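Local coordinates for protein Ral guanine nucleotide dissociation stimulator-like 2 (Mus musculus, PDB 4JGW) that probably acts as a guanine nucleotide exchange factor for small G proteins and binds GTP-loaded Rap1A and H-Ras in vitro, at residues T251-V256 with N306-Y311; G258-S263 with S315-S320. One frame throughout, in Å; residues are numbered along the deposited sequence.

Contact 1 (T251-V256 with N306-Y311); sequences TQFNKV and NFSSVY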
loop_
_atom_site.group_PDB
_atom_site.type_symbol
_atom_site.label_atom_id
_atom_site.label_comp_id
_atom_site.label_asym_id
_atom_site.label_seq_id
_atom_site.Cartn_x
_atom_site.Cartn_y
_atom_site.Cartn_z
ATOM N N THR A 251 4.922 9.497 -7.997
ATOM C CA THR A 251 5.168 10.302 -9.192
ATOM C C THR A 251 3.923 11.110 -9.570
ATOM O O THR A 251 4.013 12.321 -9.779
ATOM C CB THR A 251 5.632 9.427 -10.389
ATOM O OG1 THR A 251 6.761 8.636 -9.996
ATOM C CG2 THR A 251 6.025 10.292 -11.585
ATOM N N GLN A 252 2.773 10.437 -9.636
ATOM C CA GLN A 252 1.498 11.084 -9.947
ATOM C C GLN A 252 1.101 12.100 -8.881
ATOM O O GLN A 252 0.631 13.189 -9.209
ATOM C CB GLN A 252 0.389 10.044 -10.149
ATOM C CG GLN A 252 -1.004 10.613 -10.456
ATOM C CD GLN A 252 -1.087 11.362 -11.783
ATOM O OE1 GLN A 252 -0.326 11.099 -12.711
ATOM N NE2 GLN A 252 -2.027 12.291 -11.874
ATOM N N PHE A 253 1.300 11.742 -7.611
ATOM C CA PHE A 253 1.094 12.672 -6.500
ATOM C C PHE A 253 1.903 13.954 -6.705
ATOM O O PHE A 253 1.374 15.056 -6.543
ATOM C CB PHE A 253 1.459 12.013 -5.161
ATOM C CG PHE A 253 1.470 12.967 -3.992
ATOM C CD1 PHE A 253 0.325 13.161 -3.227
ATOM C CD2 PHE A 253 2.629 13.667 -3.654
ATOM C CE1 PHE A 253 0.328 14.037 -2.146
ATOM C CE2 PHE A 253 2.645 14.551 -2.579
ATOM C CZ PHE A 253 1.491 14.738 -1.823
ATOM N N ASN A 254 3.178 13.795 -7.067
ATOM C CA ASN A 254 4.079 14.922 -7.313
ATOM C C ASN A 254 3.711 15.728 -8.561
ATOM O O ASN A 254 3.926 16.940 -8.601
ATOM C CB ASN A 254 5.536 14.449 -7.403
ATOM C CG ASN A 254 6.097 13.987 -6.058
ATOM O OD1 ASN A 254 5.615 14.374 -4.990
ATOM N ND2 ASN A 254 7.136 13.163 -6.114
ATOM N N LYS A 255 3.162 15.048 -9.569
ATOM C CA LYS A 255 2.691 15.705 -10.793
ATOM C C LYS A 255 1.502 16.622 -10.516
ATOM O O LYS A 255 1.418 17.723 -11.069
ATOM C CB LYS A 255 2.312 14.677 -11.865
ATOM C CG LYS A 255 3.491 14.070 -12.606
ATOM C CD LYS A 255 3.023 13.186 -13.759
ATOM C CE LYS A 255 4.160 12.313 -14.281
ATOM N NZ LYS A 255 3.718 11.401 -15.376
ATOM N N VAL A 256 0.590 16.161 -9.660
ATOM C CA VAL A 256 -0.588 16.938 -9.275
ATOM C C VAL A 256 -0.167 18.169 -8.468
ATOM O O VAL A 256 -0.600 19.287 -8.760
ATOM C CB VAL A 256 -1.617 16.076 -8.491
ATOM C CG1 VAL A 256 -2.783 16.924 -7.993
ATOM C CG2 VAL A 256 -2.129 14.935 -9.359
ATOM N N ASN A 306 -10.893 11.220 -2.295
ATOM C CA ASN A 306 -9.549 11.093 -2.840
ATOM C C ASN A 306 -8.598 11.955 -2.016
ATOM O O ASN A 306 -8.284 13.090 -2.384
ATOM C CB ASN A 306 -9.519 11.479 -4.325
ATOM C CG ASN A 306 -8.126 11.363 -4.946
ATOM O OD1 ASN A 306 -7.182 10.867 -4.326
ATOM N ND2 ASN A 306 -8.001 11.822 -6.185
ATOM N N PHE A 307 -8.155 11.404 -0.889
ATOM C CA PHE A 307 -7.302 12.134 0.045
ATOM C C PHE A 307 -5.864 12.268 -0.454
ATOM O O PHE A 307 -5.104 13.091 0.055
ATOM C CB PHE A 307 -7.358 11.503 1.441
ATOM C CG PHE A 307 -8.736 11.509 2.046
ATOM C CD1 PHE A 307 -9.537 10.370 1.996
ATOM C CD2 PHE A 307 -9.240 12.655 2.652
ATOM C CE1 PHE A 307 -10.819 10.372 2.548
ATOM C CE2 PHE A 307 -10.521 12.667 3.209
ATOM C CZ PHE A 307 -11.311 11.521 3.155
ATOM N N SER A 308 -5.503 11.462 -1.453
ATOM C CA SER A 308 -4.204 11.575 -2.105
ATOM C C SER A 308 -4.062 12.916 -2.837
ATOM O O SER A 308 -3.077 13.634 -2.640
ATOM C CB SER A 308 -3.980 10.413 -3.074
ATOM O OG SER A 308 -2.690 10.486 -3.654
ATOM N N SER A 309 -5.046 13.253 -3.669
ATOM C CA SER A 309 -5.015 14.521 -4.402
ATOM C C SER A 309 -5.403 15.725 -3.543
ATOM O O SER A 309 -4.961 16.843 -3.815
ATOM C CB SER A 309 -5.847 14.454 -5.681
ATOM O OG SER A 309 -5.066 13.938 -6.743
ATOM N N VAL A 310 -6.214 15.498 -2.508
ATOM C CA VAL A 310 -6.478 16.537 -1.504
ATOM C C VAL A 310 -5.157 17.015 -0.913
ATOM O O VAL A 310 -4.898 18.218 -0.860
ATOM C CB VAL A 310 -7.422 16.055 -0.369
ATOM C CG1 VAL A 310 -7.426 17.043 0.799
ATOM C CG2 VAL A 310 -8.825 15.887 -0.890
ATOM N N TYR A 311 -4.322 16.066 -0.493
ATOM C CA TYR A 311 -3.025 16.392 0.088
ATOM C C TYR A 311 -2.054 16.959 -0.939
ATOM O O TYR A 311 -1.263 17.841 -0.615
ATOM C CB TYR A 311 -2.401 15.190 0.802
ATOM C CG TYR A 311 -1.189 15.567 1.629
ATOM C CD1 TYR A 311 -1.322 16.330 2.789
ATOM C CD2 TYR A 311 0.088 15.177 1.246
ATOM C CE1 TYR A 311 -0.210 16.685 3.551
ATOM C CE2 TYR A 311 1.208 15.525 2.000
ATOM C CZ TYR A 311 1.050 16.277 3.149
ATOM O OH TYR A 311 2.151 16.623 3.895
#
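The edge of the Phe253 ring meets Tyr311 in a buried helix-helix contact inside the Ras-GEF domain, where the middle of helix 244-264 passes the first turn of helix 307-318. The short segments run in roughly the same direction, their axes 9.4 Å apart at the closest and inclined by 44°. Phe253 contributes the largest share: with CG anti to the backbone N (chi1 171°) it carries its flat ring out toward helix 307-318, and CZ comes within 3.4 Å of Tyr311 CD2. The ring planes differ by 23°, the centroids are 5.9 Å apart, and neither ring covers the other's face. Tyr390 meets both rings, making a small aromatic cluster. At the Phe253 edge, CE1 also lies 3.5 Å from Ser308 O, so a weakly positive C-H rim faces a carbonyl oxygen. All this belongs to the helical CDC25-homology domain, the exchange module of Ras-family GEFs, and the second helix starts with an N-cap: Ser309 N donates to Asn306 OD1 over 3.3 Å, approaching from above the carbonyl plane. Small serines suit the facing side of the second helix, where Phe253 and Val256 pack against them, and the hydroxyl of buried Ser309 is satisfied by Asp214 of helix 203-219, which also accepts from Asn306 ND2. Branched Val256 adds apolar bulk beside that serine, its CG1 resting 4.0 Å from Ser309 OG.

Contact 2 (G258-S263 with S315-S320); sequences GAVVSS and SALQSS
The backbones of 258-263 and 315-320 come close at Val261 and Ala316, whose CA atoms are 5.9 Å apart, a short spacing for two helices and one that a small residue such as alanine permits. Here the later part of helix 244-264 packs against the last turn of helix 307-318 in the mainly helical CDC25-homology domain. Beyond that turn the chain bends at Ser319, the N-cap position of helix 320-323, although its hydroxyl makes no capping bond.

Ala316 points toward the opposing helix, and its methyl rests against two neighbouring valines, with CB 3.7 Å from Val260 CB and 3.9 Å from Val261 CG2. Beta-branched valines suit this place because their methyls are held close to the backbone and give a firm, purely apolar surface. In Val260, CG1 stands anti to the backbone N (chi1 180°), which carries it past the alanine to Leu317. The longer leucine starts off to one side and reaches back with its CD2 branch, the two side chains crossing at about a right angle. Leu291 and Ile295 of helix 284-303 and Phe340 of helix 334-344 pack on Leu317 as well, while Trp294 touches Val260. Ile322 joins Val261 and Leu317 from the next helix. The leucine meets Val260 through CD2, which lies 3.7 Å from Val260 CG1.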
loop_
_atom_site.group_PDB
_atom_site.type_symbol
_atom_site.label_atom_id
_atom_site.label_comp_id
_atom_site.label_asym_id
_atom_site.label_seq_id
_atom_site.Cartn_x
_atom_site.Cartn_y
_atom_site.Cartn_z
ATOM N N GLY A 258 2.776 19.482 -8.483
ATOM C CA GLY A 258 3.535 20.288 -9.432
ATOM C C GLY A 258 2.636 21.133 -10.316
ATOM O O GLY A 258 2.928 22.302 -10.570
ATOM N N ALA A 259 1.537 20.537 -10.777
ATOM C CA ALA A 259 0.554 21.236 -11.605
ATOM C C ALA A 259 -0.041 22.450 -10.894
ATOM O O ALA A 259 -0.231 23.500 -11.512
ATOM C CB ALA A 259 -0.545 20.286 -12.046
ATOM N N VAL A 260 -0.323 22.300 -9.599
ATOM C CA VAL A 260 -0.887 23.382 -8.785
ATOM C C VAL A 260 0.102 24.543 -8.662
ATOM O O VAL A 260 -0.249 25.692 -8.935
ATOM C CB VAL A 260 -1.310 22.897 -7.370
ATOM C CG1 VAL A 260 -1.900 24.043 -6.560
ATOM C CG2 VAL A 260 -2.312 21.757 -7.463
ATOM N N VAL A 261 1.332 24.229 -8.258
ATOM C CA VAL A 261 2.405 25.218 -8.139
ATOM C C VAL A 261 2.618 25.942 -9.475
ATOM O O VAL A 261 2.656 27.173 -9.525
ATOM C CB VAL A 261 3.730 24.564 -7.658
ATOM C CG1 VAL A 261 4.889 25.549 -7.732
ATOM C CG2 VAL A 261 3.582 24.026 -6.235
ATOM N N SER A 262 2.722 25.159 -10.547
ATOM C CA SER A 262 2.975 25.665 -11.895
ATOM C C SER A 262 1.886 26.623 -12.399
ATOM O O SER A 262 2.196 27.700 -12.919
ATOM C CB SER A 262 3.154 24.490 -12.863
ATOM O OG SER A 262 3.407 24.931 -14.183
ATOM N N SER A 263 0.621 26.237 -12.229
ATOM C CA SER A 263 -0.506 27.026 -12.738
ATOM C C SER A 263 -0.733 28.312 -11.949
ATOM O O SER A 263 -1.017 29.357 -12.536
ATOM C CB SER A 263 -1.790 26.194 -12.785
ATOM O OG SER A 263 -2.377 26.067 -11.508
ATOM N N SER A 315 -0.833 20.642 0.008
ATOM C CA SER A 315 0.594 20.776 0.309
ATOM C C SER A 315 1.284 21.696 -0.694
ATOM O O SER A 315 2.208 22.430 -0.339
ATOM C CB SER A 315 1.288 19.412 0.358
ATOM O OG SER A 315 1.299 18.785 -0.913
ATOM N N ALA A 316 0.823 21.647 -1.942
ATOM C CA ALA A 316 1.296 22.550 -2.988
ATOM C C ALA A 316 0.937 24.004 -2.678
ATOM O O ALA A 316 1.738 24.905 -2.911
ATOM C CB ALA A 316 0.732 22.139 -4.335
ATOM N N LEU A 317 -0.266 24.219 -2.147
ATOM C CA LEU A 317 -0.736 25.559 -1.798
ATOM C C LEU A 317 -0.127 26.093 -0.497
ATOM O O LEU A 317 -0.093 27.307 -0.279
ATOM C CB LEU A 317 -2.267 25.597 -1.728
ATOM C CG LEU A 317 -3.061 25.474 -3.036
ATOM C CD1 LEU A 317 -4.554 25.435 -2.746
ATOM C CD2 LEU A 317 -2.742 26.605 -4.003
ATOM N N GLN A 318 0.346 25.183 0.355
ATOM C CA GLN A 318 1.023 25.544 1.605
ATOM C C GLN A 318 2.525 25.717 1.397
ATOM O O GLN A 318 3.224 26.256 2.261
ATOM C CB GLN A 318 0.781 24.477 2.675
ATOM C CG GLN A 318 -0.604 24.504 3.303
ATOM C CD GLN A 318 -0.824 23.356 4.277
ATOM O OE1 GLN A 318 -0.485 22.206 3.987
ATOM N NE2 GLN A 318 -1.393 23.665 5.435
ATOM N N SER A 319 3.004 25.252 0.243
ATOM C CA SER A 319 4.415 25.290 -0.128
ATOM C C SER A 319 4.967 26.718 -0.141
ATOM O O SER A 319 4.238 27.669 -0.441
ATOM C CB SER A 319 4.595 24.646 -1.505
ATOM O OG SER A 319 5.952 24.361 -1.773
ATOM N N SER A 320 6.256 26.852 0.180
ATOM C CA SER A 320 6.926 28.159 0.278
ATOM C C SER A 320 6.669 29.110 -0.904
ATOM O O SER A 320 6.250 30.246 -0.682
ATOM C CB SER A 320 8.432 27.997 0.530
ATOM O OG SER A 320 8.691 27.586 1.863
#

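How the contacts relate
From the N terminus, the chain runs along helix 244-264, passing 251-256 and then 258-263, makes the short hairpin of strands 267-269 and 277-279, returns along helix 284-303 and enters helix 307-318. There 306-311 closes the loop of contact 1, and 315-320 closes that of contact 2. The segments alternate, so the two loops cross and neither nests in the other. Both contacts join the same pair of helices, their centres 11 Å apart, with contact 2 farther from the centre of the chain. Phe253 CZ of contact 1 packs 4.2 Å from Ser315 OG of contact 2, making one continuous interface that passes from aromatic to aliphatic.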